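Local coordinates for positive phenol-degradative gene regulator (Ralstonia sp. E2, PDB 5FRV), which probably senses phenolic compounds through this N-terminal domain, which binds p-cresol and zinc, and in response activates transcription of phenol-degradation genes, at residues Gly106-Thr111 with Phe128-Ser133. Sequence-based numbering, arbitrary orientation.
Sequences GVVRVT and FLWEDS. With PCR (p-cresol), chain D.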
ATOM      1  N   GLY A 106      -6.863   6.400  -4.585  1.00 27.11           N
ATOM      2  CA  GLY A 106      -6.456   5.880  -5.887  1.00 26.11           C
ATOM      3  C   GLY A 106      -6.777   4.409  -6.088  1.00 27.05           C
ATOM      4  O   GLY A 106      -6.159   3.722  -6.903  1.00 25.77           O
ATOM      5  N   VAL A 107      -7.738   3.918  -5.318  1.00 24.17           N
ATOM      6  CA  VAL A 107      -8.087   2.507  -5.344  1.00 26.46           C
ATOM      7  C   VAL A 107      -9.045   2.228  -6.519  1.00 27.16           C
ATOM      8  O   VAL A 107      -8.907   1.231  -7.242  1.00 25.40           O
ATOM      9  CB  VAL A 107      -8.675   2.102  -3.966  1.00 27.08           C
ATOM     10  CG1 VAL A 107      -9.336   0.733  -3.989  1.00 24.09           C
ATOM     11  CG2 VAL A 107      -7.559   2.150  -2.886  1.00 19.30           C
ATOM     12  N   VAL A 108      -9.981   3.147  -6.730  1.00 27.11           N
ATOM     13  CA  VAL A 108     -11.073   2.967  -7.685  1.00 33.57           C
ATOM     14  C   VAL A 108     -11.831   4.289  -7.786  1.00 35.60           C
ATOM     15  O   VAL A 108     -11.792   5.110  -6.864  1.00 34.90           O
ATOM     16  CB  VAL A 108     -12.040   1.797  -7.274  1.00 30.47           C
ATOM     17  CG1 VAL A 108     -12.672   2.031  -5.898  1.00 30.57           C
ATOM     18  CG2 VAL A 108     -13.151   1.570  -8.320  1.00 33.33           C
ATOM     19  N   ARG A 109     -12.484   4.516  -8.922  1.00 34.77           N
ATOM     20  CA  ARG A 109     -13.408   5.634  -9.056  1.00 35.18           C
ATOM     21  C   ARG A 109     -14.798   5.132  -8.720  1.00 37.89           C
ATOM     22  O   ARG A 109     -15.304   4.192  -9.341  1.00 37.36           O
ATOM     23  CB  ARG A 109     -13.381   6.228 -10.466  1.00 42.57           C
ATOM     24  CG  ARG A 109     -14.443   7.297 -10.666  1.00 43.18           C
ATOM     25  CD  ARG A 109     -14.602   7.708 -12.127  1.00 46.77           C
ATOM     26  NE  ARG A 109     -15.711   8.653 -12.263  1.00 52.84           N
ATOM     27  CZ  ARG A 109     -15.606   9.962 -12.054  1.00 52.61           C
ATOM     28  NH1 ARG A 109     -14.434  10.490 -11.719  1.00 55.12           N
ATOM     29  NH2 ARG A 109     -16.669  10.749 -12.188  1.00 49.80           N
ATOM     30  N   VAL A 110     -15.411   5.747  -7.722  1.00 37.78           N
ATOM     31  CA  VAL A 110     -16.676   5.246  -7.205  1.00 35.31           C
ATOM     32  C   VAL A 110     -17.797   6.182  -7.586  1.00 37.10           C
ATOM     33  O   VAL A 110     -17.677   7.400  -7.440  1.00 39.48           O
ATOM     34  CB  VAL A 110     -16.630   5.089  -5.690  1.00 31.41           C
ATOM     35  CG1 VAL A 110     -17.880   4.342  -5.182  1.00 33.81           C
ATOM     36  CG2 VAL A 110     -15.358   4.360  -5.291  1.00 32.02           C
ATOM     37  N   THR A 111     -18.875   5.610  -8.106  1.00 38.50           N
ATOM     38  CA  THR A 111     -20.100   6.372  -8.331  1.00 38.69           C
ATOM     39  C   THR A 111     -21.282   5.710  -7.638  1.00 37.63           C
ATOM     40  O   THR A 111     -21.675   4.594  -8.002  1.00 37.97           O
ATOM     41  CB  THR A 111     -20.404   6.519  -9.829  1.00 41.46           C
ATOM     42  OG1 THR A 111     -19.249   7.048 -10.488  1.00 37.46           O
ATOM     43  CG2 THR A 111     -21.593   7.456 -10.046  1.00 40.24           C
ATOM     44  N   PHE A 128     -23.365   0.648  -5.981  1.00 33.03           N
ATOM     45  CA  PHE A 128     -22.315   1.547  -6.465  1.00 32.98           C
ATOM     46  C   PHE A 128     -21.658   1.040  -7.738  1.00 34.72           C
ATOM     47  O   PHE A 128     -21.513  -0.174  -7.932  1.00 32.19           O
ATOM     48  CB  PHE A 128     -21.220   1.741  -5.402  1.00 32.58           C
ATOM     49  CG  PHE A 128     -21.741   2.201  -4.066  1.00 29.14           C
ATOM     50  CD1 PHE A 128     -22.310   1.303  -3.186  1.00 29.23           C
ATOM     51  CD2 PHE A 128     -21.639   3.525  -3.689  1.00 31.50           C
ATOM     52  CE1 PHE A 128     -22.798   1.722  -1.971  1.00 29.49           C
ATOM     53  CE2 PHE A 128     -22.125   3.947  -2.467  1.00 27.80           C
ATOM     54  CZ  PHE A 128     -22.701   3.047  -1.615  1.00 28.46           C
ATOM     55  N   LEU A 129     -21.242   1.993  -8.576  1.00 36.38           N
ATOM     56  CA  LEU A 129     -20.400   1.743  -9.744  1.00 33.74           C
ATOM     57  C   LEU A 129     -18.921   1.938  -9.398  1.00 35.86           C
ATOM     58  O   LEU A 129     -18.549   2.903  -8.713  1.00 33.61           O
ATOM     59  CB  LEU A 129     -20.779   2.674 -10.892  1.00 36.01           C
ATOM     60  CG  LEU A 129     -19.942   2.532 -12.170  1.00 43.96           C
ATOM     61  CD1 LEU A 129     -20.243   1.204 -12.870  1.00 44.90           C
ATOM     62  CD2 LEU A 129     -20.154   3.703 -13.125  1.00 47.37           C
ATOM     63  N   TRP A 130     -18.097   1.017  -9.883  1.00 31.32           N
ATOM     64  CA  TRP A 130     -16.644   1.062  -9.730  1.00 30.78           C
ATOM     65  C   TRP A 130     -15.943   1.152 -11.086  1.00 35.67           C
ATOM     66  O   TRP A 130     -15.907   0.175 -11.833  1.00 35.98           O
ATOM     67  CB  TRP A 130     -16.152  -0.185  -9.000  1.00 29.22           C
ATOM     68  CG  TRP A 130     -16.198  -0.124  -7.496  1.00 29.59           C
ATOM     69  CD1 TRP A 130     -16.459   0.966  -6.721  1.00 28.78           C
ATOM     70  CD2 TRP A 130     -15.965  -1.216  -6.591  1.00 25.35           C
ATOM     71  NE1 TRP A 130     -16.400   0.621  -5.384  1.00 28.70           N
ATOM     72  CE2 TRP A 130     -16.095  -0.713  -5.286  1.00 29.06           C
ATOM     73  CE3 TRP A 130     -15.637  -2.563  -6.762  1.00 24.80           C
ATOM     74  CZ2 TRP A 130     -15.915  -1.512  -4.163  1.00 23.00           C
ATOM     75  CZ3 TRP A 130     -15.487  -3.364  -5.639  1.00 23.32           C
ATOM     76  CH2 TRP A 130     -15.613  -2.830  -4.360  1.00 23.27           C
ATOM     77  N   GLU A 131     -15.363   2.305 -11.400  1.00 33.47           N
ATOM     78  CA  GLU A 131     -14.557   2.404 -12.619  1.00 38.63           C
ATOM     79  C   GLU A 131     -13.064   2.479 -12.304  1.00 39.20           C
ATOM     80  O   GLU A 131     -12.659   3.127 -11.338  1.00 35.95           O
ATOM     81  CB  GLU A 131     -14.999   3.615 -13.435  1.00 40.72           C
ATOM     82  CG  GLU A 131     -16.450   3.513 -13.915  1.00 41.97           C
ATOM     83  CD  GLU A 131     -16.941   4.788 -14.585  1.00 52.65           C
ATOM     84  OE1 GLU A 131     -17.418   5.693 -13.860  1.00 55.63           O
ATOM     85  OE2 GLU A 131     -16.841   4.892 -15.833  1.00 58.37           O
ATOM     86  N   ASP A 132     -12.265   1.791 -13.116  1.00 39.96           N
ATOM     87  CA  ASP A 132     -10.799   1.762 -12.985  1.00 41.30           C
ATOM     88  C   ASP A 132     -10.325   1.137 -11.664  1.00 38.13           C
ATOM     89  O   ASP A 132      -9.345   1.604 -11.069  1.00 37.46           O
ATOM     90  CB  ASP A 132     -10.215   3.173 -13.117  1.00 41.07           C
ATOM     91  CG  ASP A 132     -10.790   3.932 -14.300  1.00 50.11           C
ATOM     92  OD1 ASP A 132     -10.478   3.562 -15.455  1.00 50.37           O
ATOM     93  OD2 ASP A 132     -11.565   4.891 -14.073  1.00 53.28           O
ATOM     94  N   SER A 133     -11.009   0.082 -11.224  1.00 33.46           N
ATOM     95  CA  SER A 133     -10.580  -0.668 -10.049  1.00 34.02           C
ATOM     96  C   SER A 133      -9.122  -1.091 -10.216  1.00 36.27           C
ATOM     97  O   SER A 133      -8.796  -1.818 -11.159  1.00 28.93           O
ATOM     98  CB  SER A 133     -11.456  -1.898  -9.837  1.00 29.94           C
ATOM     99  OG  SER A 133     -12.831  -1.541  -9.699  1.00 32.00           O
TER
HETATM  100  CB  PCR D1210     -19.679   3.072   1.081  1.00 26.72           C
HETATM  101  CG  PCR D1210     -18.631   2.771   0.031  1.00 27.73           C
HETATM  102  CD1 PCR D1210     -17.289   2.963   0.315  1.00 30.46           C
HETATM  103  CE1 PCR D1210     -16.340   2.699  -0.656  1.00 25.14           C
HETATM  104  CD2 PCR D1210     -19.025   2.313  -1.218  1.00 27.82           C
HETATM  105  CE2 PCR D1210     -18.084   2.051  -2.188  1.00 26.90           C
HETATM  106  CZ  PCR D1210     -16.740   2.244  -1.904  1.00 29.92           C
HETATM  107  OH  PCR D1210     -15.774   1.979  -2.872  1.00 28.61           O
HETATM  108  O   HOH W   1     -17.659   5.263 -11.087  1.00 36.10           O
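V110 and W130 sit side by side and point the same way from neighbouring antiparallel strands, as a non-hydrogen-bonded pair, with V110 CG2 3.8 Å from W130 CD1. The indole also meets V108, whose CG1 lies over the face of the five-membered ring in a CH-pi contact, 4.2 Å from its centroid. With CG2 anti to the backbone N (chi1 59° for CG1), V108 brings its other methyl against W130 CB, so one branched residue packs against both ring and stem. Tryptophan suits this place because its rim carries a donor: NE1 gives a hydrogen bond to p-cresol OH (2.9 Å, N-H...O angle 145°), which lies at the indole edge. H102 ND1 is hydrogen-bonded to the same ligand. F128 adds an apolar wall: p-cresol CD2 stands over its ring centre, 3.6 Å above the plane, the two rings steeply inclined, so the ligand presents an edge carbon to that face. V110 CG2 approaches the ligand hydroxyl and CG1 the ligand ring.

Paired backbone N-H...O bonds join R109 with E131 and T111 with L129, setting the register. Their side chains turn to the other, partly exposed face, which suits polar R109, E131 and T111; L129 packs its CB against T111 CB (4.0 Å). The extended R109 runs alongside E131, but their planes stand 81° apart and the salt bridge is long (NE to OE1, 3.8 Å). A water 2.8 Å from E131 OE1 and 3.1 Å from R109 O bridges the strands. R109 NH1 makes a weak bond to K28 of the second subunit.

Strand 185-191, bearing the zinc ligand C185 that S133 and W130 touch, flanks strand 123-131. This is the edge hairpin of a four-stranded antiparallel sheet, whose face bearing F128, V110 and W130 lines the p-cresol site of what is probably the effector-sensing domain.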